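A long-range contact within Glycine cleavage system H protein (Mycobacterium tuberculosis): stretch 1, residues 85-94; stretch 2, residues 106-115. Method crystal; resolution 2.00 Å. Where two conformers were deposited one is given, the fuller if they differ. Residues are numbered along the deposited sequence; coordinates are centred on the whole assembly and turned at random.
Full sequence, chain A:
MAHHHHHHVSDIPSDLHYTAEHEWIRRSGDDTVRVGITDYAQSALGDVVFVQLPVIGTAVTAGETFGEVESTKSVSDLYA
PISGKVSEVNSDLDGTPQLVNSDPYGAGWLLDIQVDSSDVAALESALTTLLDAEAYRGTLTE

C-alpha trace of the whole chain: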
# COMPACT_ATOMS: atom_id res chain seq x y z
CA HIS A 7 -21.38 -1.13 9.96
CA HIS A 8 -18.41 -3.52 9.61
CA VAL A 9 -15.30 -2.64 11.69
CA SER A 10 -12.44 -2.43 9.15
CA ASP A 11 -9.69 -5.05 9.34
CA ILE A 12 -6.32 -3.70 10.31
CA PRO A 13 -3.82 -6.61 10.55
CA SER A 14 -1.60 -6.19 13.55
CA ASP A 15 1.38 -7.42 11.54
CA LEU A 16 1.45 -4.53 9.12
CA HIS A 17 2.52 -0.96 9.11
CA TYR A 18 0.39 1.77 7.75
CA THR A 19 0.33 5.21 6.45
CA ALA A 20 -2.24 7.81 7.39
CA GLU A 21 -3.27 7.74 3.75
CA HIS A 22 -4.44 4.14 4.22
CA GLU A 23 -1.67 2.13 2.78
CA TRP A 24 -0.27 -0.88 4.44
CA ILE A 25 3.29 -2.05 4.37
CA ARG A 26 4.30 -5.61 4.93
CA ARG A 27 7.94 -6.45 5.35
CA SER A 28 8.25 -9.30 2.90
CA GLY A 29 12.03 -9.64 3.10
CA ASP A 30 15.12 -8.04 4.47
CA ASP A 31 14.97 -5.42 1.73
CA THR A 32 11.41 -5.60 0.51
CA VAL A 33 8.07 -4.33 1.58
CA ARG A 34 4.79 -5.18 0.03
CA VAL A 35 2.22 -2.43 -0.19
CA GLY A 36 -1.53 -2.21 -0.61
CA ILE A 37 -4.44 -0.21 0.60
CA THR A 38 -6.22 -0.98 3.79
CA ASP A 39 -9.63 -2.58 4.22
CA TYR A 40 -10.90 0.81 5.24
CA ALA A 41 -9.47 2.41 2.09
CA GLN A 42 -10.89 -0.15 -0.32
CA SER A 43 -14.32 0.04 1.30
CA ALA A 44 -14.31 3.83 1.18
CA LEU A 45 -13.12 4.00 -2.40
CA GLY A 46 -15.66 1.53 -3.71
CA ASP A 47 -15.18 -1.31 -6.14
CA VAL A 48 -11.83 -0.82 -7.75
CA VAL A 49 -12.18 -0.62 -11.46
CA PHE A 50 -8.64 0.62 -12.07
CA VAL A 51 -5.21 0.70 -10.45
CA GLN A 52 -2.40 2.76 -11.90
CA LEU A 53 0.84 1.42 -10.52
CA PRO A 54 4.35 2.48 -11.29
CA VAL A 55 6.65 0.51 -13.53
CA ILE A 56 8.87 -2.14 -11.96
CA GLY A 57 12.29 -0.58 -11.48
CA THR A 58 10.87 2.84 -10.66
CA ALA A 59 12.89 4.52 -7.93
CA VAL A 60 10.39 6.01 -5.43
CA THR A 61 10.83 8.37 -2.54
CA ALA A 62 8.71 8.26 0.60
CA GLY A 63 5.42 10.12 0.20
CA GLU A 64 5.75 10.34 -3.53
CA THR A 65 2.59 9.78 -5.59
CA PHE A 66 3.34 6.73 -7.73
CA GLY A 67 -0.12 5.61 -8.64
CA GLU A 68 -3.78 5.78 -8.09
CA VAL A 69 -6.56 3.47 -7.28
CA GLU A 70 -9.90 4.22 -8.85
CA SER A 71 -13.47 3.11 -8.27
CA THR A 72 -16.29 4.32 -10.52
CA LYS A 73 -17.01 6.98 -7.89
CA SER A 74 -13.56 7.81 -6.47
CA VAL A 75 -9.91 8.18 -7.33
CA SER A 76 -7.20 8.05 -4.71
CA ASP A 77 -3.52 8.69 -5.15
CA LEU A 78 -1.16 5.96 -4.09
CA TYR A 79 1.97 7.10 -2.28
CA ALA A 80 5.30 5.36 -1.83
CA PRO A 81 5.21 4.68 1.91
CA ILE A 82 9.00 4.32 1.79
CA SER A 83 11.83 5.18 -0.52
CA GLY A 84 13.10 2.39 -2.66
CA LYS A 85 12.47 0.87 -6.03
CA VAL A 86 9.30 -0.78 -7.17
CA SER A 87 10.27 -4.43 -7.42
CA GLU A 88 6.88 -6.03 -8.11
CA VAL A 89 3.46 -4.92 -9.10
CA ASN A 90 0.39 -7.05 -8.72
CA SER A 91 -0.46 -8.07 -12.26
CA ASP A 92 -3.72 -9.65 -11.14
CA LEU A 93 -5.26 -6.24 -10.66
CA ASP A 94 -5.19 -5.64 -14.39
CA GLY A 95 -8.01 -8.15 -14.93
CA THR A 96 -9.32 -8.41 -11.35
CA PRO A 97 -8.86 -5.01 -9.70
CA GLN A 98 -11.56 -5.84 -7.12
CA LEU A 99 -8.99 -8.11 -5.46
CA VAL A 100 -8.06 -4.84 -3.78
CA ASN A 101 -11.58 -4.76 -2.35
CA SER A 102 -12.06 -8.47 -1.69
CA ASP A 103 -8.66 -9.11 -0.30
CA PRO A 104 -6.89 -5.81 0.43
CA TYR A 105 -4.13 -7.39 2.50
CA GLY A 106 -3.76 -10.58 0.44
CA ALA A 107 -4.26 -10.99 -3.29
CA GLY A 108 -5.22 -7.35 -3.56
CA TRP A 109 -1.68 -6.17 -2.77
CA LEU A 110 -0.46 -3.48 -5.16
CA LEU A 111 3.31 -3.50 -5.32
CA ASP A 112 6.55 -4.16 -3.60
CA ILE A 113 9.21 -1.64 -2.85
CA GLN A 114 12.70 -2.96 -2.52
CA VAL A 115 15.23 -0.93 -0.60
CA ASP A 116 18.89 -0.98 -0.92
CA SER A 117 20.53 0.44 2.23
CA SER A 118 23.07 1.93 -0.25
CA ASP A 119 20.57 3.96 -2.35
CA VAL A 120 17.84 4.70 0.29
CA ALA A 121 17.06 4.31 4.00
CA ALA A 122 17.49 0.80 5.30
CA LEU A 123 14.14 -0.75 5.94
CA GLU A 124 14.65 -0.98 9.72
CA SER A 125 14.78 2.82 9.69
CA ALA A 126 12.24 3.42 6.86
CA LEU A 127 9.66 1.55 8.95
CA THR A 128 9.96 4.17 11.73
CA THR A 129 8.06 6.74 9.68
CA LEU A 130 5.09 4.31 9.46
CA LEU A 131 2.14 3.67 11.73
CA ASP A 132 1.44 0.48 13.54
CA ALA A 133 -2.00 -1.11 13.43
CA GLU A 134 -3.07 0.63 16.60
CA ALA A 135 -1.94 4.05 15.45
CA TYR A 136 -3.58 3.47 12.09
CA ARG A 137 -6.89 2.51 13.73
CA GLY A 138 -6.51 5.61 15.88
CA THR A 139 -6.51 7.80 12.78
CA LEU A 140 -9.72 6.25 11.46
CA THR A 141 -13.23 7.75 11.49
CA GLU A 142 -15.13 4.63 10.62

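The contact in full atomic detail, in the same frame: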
# COMPACT_ATOMS: atom_id res chain seq x y z
N LYS A 85 12.78 1.09 -4.64
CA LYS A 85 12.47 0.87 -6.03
C LYS A 85 11.33 -0.10 -6.08
O LYS A 85 11.31 -1.07 -5.35
CB LYS A 85 13.67 0.27 -6.79
N VAL A 86 10.38 0.17 -6.95
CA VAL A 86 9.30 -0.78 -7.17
C VAL A 86 9.88 -2.06 -7.74
O VAL A 86 10.54 -2.05 -8.77
CB VAL A 86 8.25 -0.17 -8.09
CG1 VAL A 86 7.19 -1.23 -8.49
CG2 VAL A 86 7.63 1.04 -7.39
N SER A 87 9.68 -3.16 -7.03
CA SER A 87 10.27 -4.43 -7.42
C SER A 87 9.25 -5.45 -7.94
O SER A 87 9.61 -6.43 -8.59
CB SER A 87 11.00 -5.00 -6.24
OG SER A 87 10.14 -5.01 -5.12
N GLU A 88 7.98 -5.21 -7.62
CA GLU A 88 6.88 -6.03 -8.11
C GLU A 88 5.65 -5.17 -8.16
O GLU A 88 5.53 -4.18 -7.46
CB GLU A 88 6.58 -7.21 -7.20
CG GLU A 88 7.20 -8.47 -7.55
CD GLU A 88 7.20 -8.75 -9.05
OE1 GLU A 88 6.18 -8.50 -9.74
OE2 GLU A 88 8.24 -9.24 -9.49
N VAL A 89 4.75 -5.54 -9.05
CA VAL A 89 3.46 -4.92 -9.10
C VAL A 89 2.50 -6.08 -9.27
O VAL A 89 2.86 -7.14 -9.82
CB VAL A 89 3.32 -3.87 -10.22
CG1 VAL A 89 4.23 -2.64 -9.94
CG2 VAL A 89 3.63 -4.47 -11.59
N ASN A 90 1.29 -5.91 -8.75
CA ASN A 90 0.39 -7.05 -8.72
C ASN A 90 -0.36 -7.13 -10.02
O ASN A 90 -1.35 -6.41 -10.22
CB ASN A 90 -0.58 -6.93 -7.57
CG ASN A 90 -1.52 -8.11 -7.48
OD1 ASN A 90 -1.42 -9.07 -8.27
ND2 ASN A 90 -2.43 -8.06 -6.53
N SER A 91 0.11 -8.01 -10.91
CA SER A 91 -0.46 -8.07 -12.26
C SER A 91 -1.92 -8.50 -12.29
O SER A 91 -2.64 -8.23 -13.25
CB SER A 91 0.37 -8.96 -13.22
OG SER A 91 0.30 -10.33 -12.90
N ASP A 92 -2.34 -9.18 -11.24
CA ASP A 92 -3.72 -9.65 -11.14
C ASP A 92 -4.75 -8.55 -11.19
O ASP A 92 -5.90 -8.79 -11.60
CB ASP A 92 -3.92 -10.45 -9.87
CG ASP A 92 -3.14 -11.71 -9.87
OD1 ASP A 92 -2.74 -12.18 -10.95
OD2 ASP A 92 -2.95 -12.26 -8.78
N LEU A 93 -4.34 -7.35 -10.79
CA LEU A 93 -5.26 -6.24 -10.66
C LEU A 93 -5.64 -5.69 -12.00
O LEU A 93 -6.61 -4.92 -12.11
CB LEU A 93 -4.65 -5.12 -9.80
CG LEU A 93 -4.19 -5.53 -8.42
CD1 LEU A 93 -3.79 -4.33 -7.59
CD2 LEU A 93 -5.27 -6.37 -7.70
N ASP A 94 -4.88 -6.07 -13.03
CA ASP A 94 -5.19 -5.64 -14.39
C ASP A 94 -6.56 -6.18 -14.79
O ASP A 94 -7.39 -5.45 -15.30
CB ASP A 94 -4.15 -6.16 -15.39
CG ASP A 94 -4.31 -5.54 -16.77
OD1 ASP A 94 -4.65 -4.34 -16.84
OD2 ASP A 94 -4.08 -6.25 -17.77
N GLY A 106 -4.21 -9.28 0.94
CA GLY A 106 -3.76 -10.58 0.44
C GLY A 106 -3.49 -10.43 -1.03
O GLY A 106 -2.52 -9.77 -1.41
N ALA A 107 -4.39 -10.97 -1.85
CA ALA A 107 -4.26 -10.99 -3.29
C ALA A 107 -4.47 -9.62 -3.89
O ALA A 107 -4.21 -9.41 -5.04
CB ALA A 107 -5.33 -11.99 -3.89
N GLY A 108 -5.00 -8.68 -3.10
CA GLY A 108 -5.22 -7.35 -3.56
C GLY A 108 -4.05 -6.43 -3.35
O GLY A 108 -4.18 -5.25 -3.55
N TRP A 109 -2.92 -6.96 -2.89
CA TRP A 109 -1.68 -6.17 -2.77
C TRP A 109 -1.37 -5.43 -4.08
O TRP A 109 -1.76 -5.84 -5.17
CB TRP A 109 -0.50 -7.07 -2.36
CG TRP A 109 -0.09 -8.05 -3.45
CD1 TRP A 109 -0.66 -9.24 -3.73
CD2 TRP A 109 0.98 -7.89 -4.38
NE1 TRP A 109 -0.03 -9.84 -4.79
CE2 TRP A 109 0.98 -9.02 -5.20
CE3 TRP A 109 1.94 -6.89 -4.60
CZ2 TRP A 109 1.92 -9.19 -6.24
CZ3 TRP A 109 2.85 -7.06 -5.64
CH2 TRP A 109 2.85 -8.20 -6.41
N LEU A 110 -0.70 -4.30 -3.98
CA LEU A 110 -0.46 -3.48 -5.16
C LEU A 110 0.93 -3.66 -5.73
O LEU A 110 1.08 -3.87 -6.92
CB LEU A 110 -0.67 -2.01 -4.83
CG LEU A 110 -2.06 -1.79 -4.25
CD1 LEU A 110 -2.15 -0.38 -3.85
CD2 LEU A 110 -3.19 -2.18 -5.23
N LEU A 111 1.93 -3.53 -4.87
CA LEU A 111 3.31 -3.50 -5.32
C LEU A 111 4.25 -3.74 -4.18
O LEU A 111 3.87 -3.69 -3.00
CB LEU A 111 3.64 -2.16 -5.99
CG LEU A 111 3.59 -0.85 -5.22
CD1 LEU A 111 4.65 -0.77 -4.14
CD2 LEU A 111 3.82 0.32 -6.21
N ASP A 112 5.50 -3.98 -4.54
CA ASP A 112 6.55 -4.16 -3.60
C ASP A 112 7.54 -3.06 -3.82
O ASP A 112 7.78 -2.65 -4.95
CB ASP A 112 7.30 -5.47 -3.82
CG ASP A 112 6.50 -6.66 -3.48
OD1 ASP A 112 5.41 -6.54 -2.86
OD2 ASP A 112 6.97 -7.74 -3.86
N ILE A 113 8.14 -2.61 -2.74
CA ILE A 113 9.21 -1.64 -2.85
C ILE A 113 10.39 -2.37 -2.26
O ILE A 113 10.28 -3.04 -1.24
CB ILE A 113 8.90 -0.31 -2.14
CG1 ILE A 113 7.63 0.31 -2.75
CG2 ILE A 113 10.10 0.63 -2.25
CD1 ILE A 113 7.05 1.48 -1.99
N GLN A 114 11.49 -2.34 -2.99
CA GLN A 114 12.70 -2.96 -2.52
C GLN A 114 13.62 -1.81 -2.17
O GLN A 114 13.68 -0.81 -2.88
CB GLN A 114 13.29 -3.83 -3.63
CG GLN A 114 14.40 -4.72 -3.20
CD GLN A 114 14.87 -5.65 -4.31
OE1 GLN A 114 14.39 -5.59 -5.43
NE2 GLN A 114 15.83 -6.51 -3.99
N VAL A 115 14.30 -1.93 -1.04
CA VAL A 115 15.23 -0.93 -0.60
C VAL A 115 16.60 -1.54 -0.66
O VAL A 115 16.83 -2.72 -0.32
CB VAL A 115 14.95 -0.44 0.84
CG1 VAL A 115 13.44 -0.38 1.10
CG2 VAL A 115 15.64 -1.34 1.86
O HOH W 1 9.73 -7.62 -4.69
O HOH W 2 -3.27 -11.72 -6.21

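Residues 85-89 and the strand at 111-114 run antiparallel, with an angle of 139° between their directions. Their axes approach to 4.3 Å. Together the two stretches bury 675 Å² of surface.

The ladder begins at Lys85 and Gln114, a hydrogen-bonded pair. Lys85 N donates to Gln114 O at 2.7 Å, and Gln114 N donates to Lys85 O at 2.7 Å. Both bonds are short and nearly straight, so each residue has its backbone donor and acceptor satisfied by the other. The Lys85 side chain is modelled only to CB. Val86 and Ile113 form the next pair, which is not hydrogen-bonded. Their CA atoms lie 4.4 Å apart. Here the CA hydrogens point across the gap: Val86 CA lies 3.3 Å from Asp112 O, and Ile113 CA lies 3.3 Å from Lys85 O.

Further along, Ser87 N donates to Asp112 O at 2.9 Å. Asp112 N donates to Glu88 O, also at 2.9 Å. Asp112 thus uses its backbone donor and acceptor on two successive residues, Glu88 and Ser87. The Ser87 side chain points toward the other strand. A water joins it to the Asp112 carboxylate: the water oxygen is 2.7 Å from Ser87 OG and donates to Asp112 OD2 at 2.9 Å. Both carboxylate oxygens of Asp112 also have hydrogen-bonding partners elsewhere in the structure.

Val86, Val89, Leu111 and Ile113 place their side chains on one face of the sheet. Val86 CG2 meets Leu111 CD2 at 4.1 Å, and Val89 CG1 meets Leu111 CB at 4.0 Å. These are apolar contacts that need no polar partner. The opposite face carries Lys85, Glu88, Asp112 and Gln114.

Asn90 lies beyond the strand and is the most heavily covered residue of the contact. Its backbone N donates to Leu110 O at 2.7 Å. Its side-chain amide has two acceptors: Asn90 ND2 donates to Ala107 O at 2.7 Å and to Trp109 O at 2.7 Å, although the position of Trp109 O is less certain. Both ND2 hydrogens can therefore be used on backbone carbonyls of the other stretch. Asn90 OD1 accepts from Asp92 N at 3.1 Å, a capping bond at the turn that leads into a helix. The buried amide is thus satisfied at both its nitrogen and its oxygen. One polar group ties the loop before the second strand to the turn after the first.

The Trp109 ring covers this residue. Asn90 CB sits 3.5 Å from the centroid of the six-membered ring, close to the ring normal, in a CH-pi contact over the face. Glu88 CB lies at the ring edge, 3.9 Å from Trp109 CH2.

Gly106 to Trp109 form a type I turn, closed by Trp109 N donating to Gly106 O at 3.2 Å. Ala107 O also accepts from a second water at 2.8 Å. That water donates to Asp92 OD2 at 2.6 Å, adding a bridge between the stretches. Nearby, Leu93 CD1 packs tightly against Leu110 CD2 at 3.2 Å.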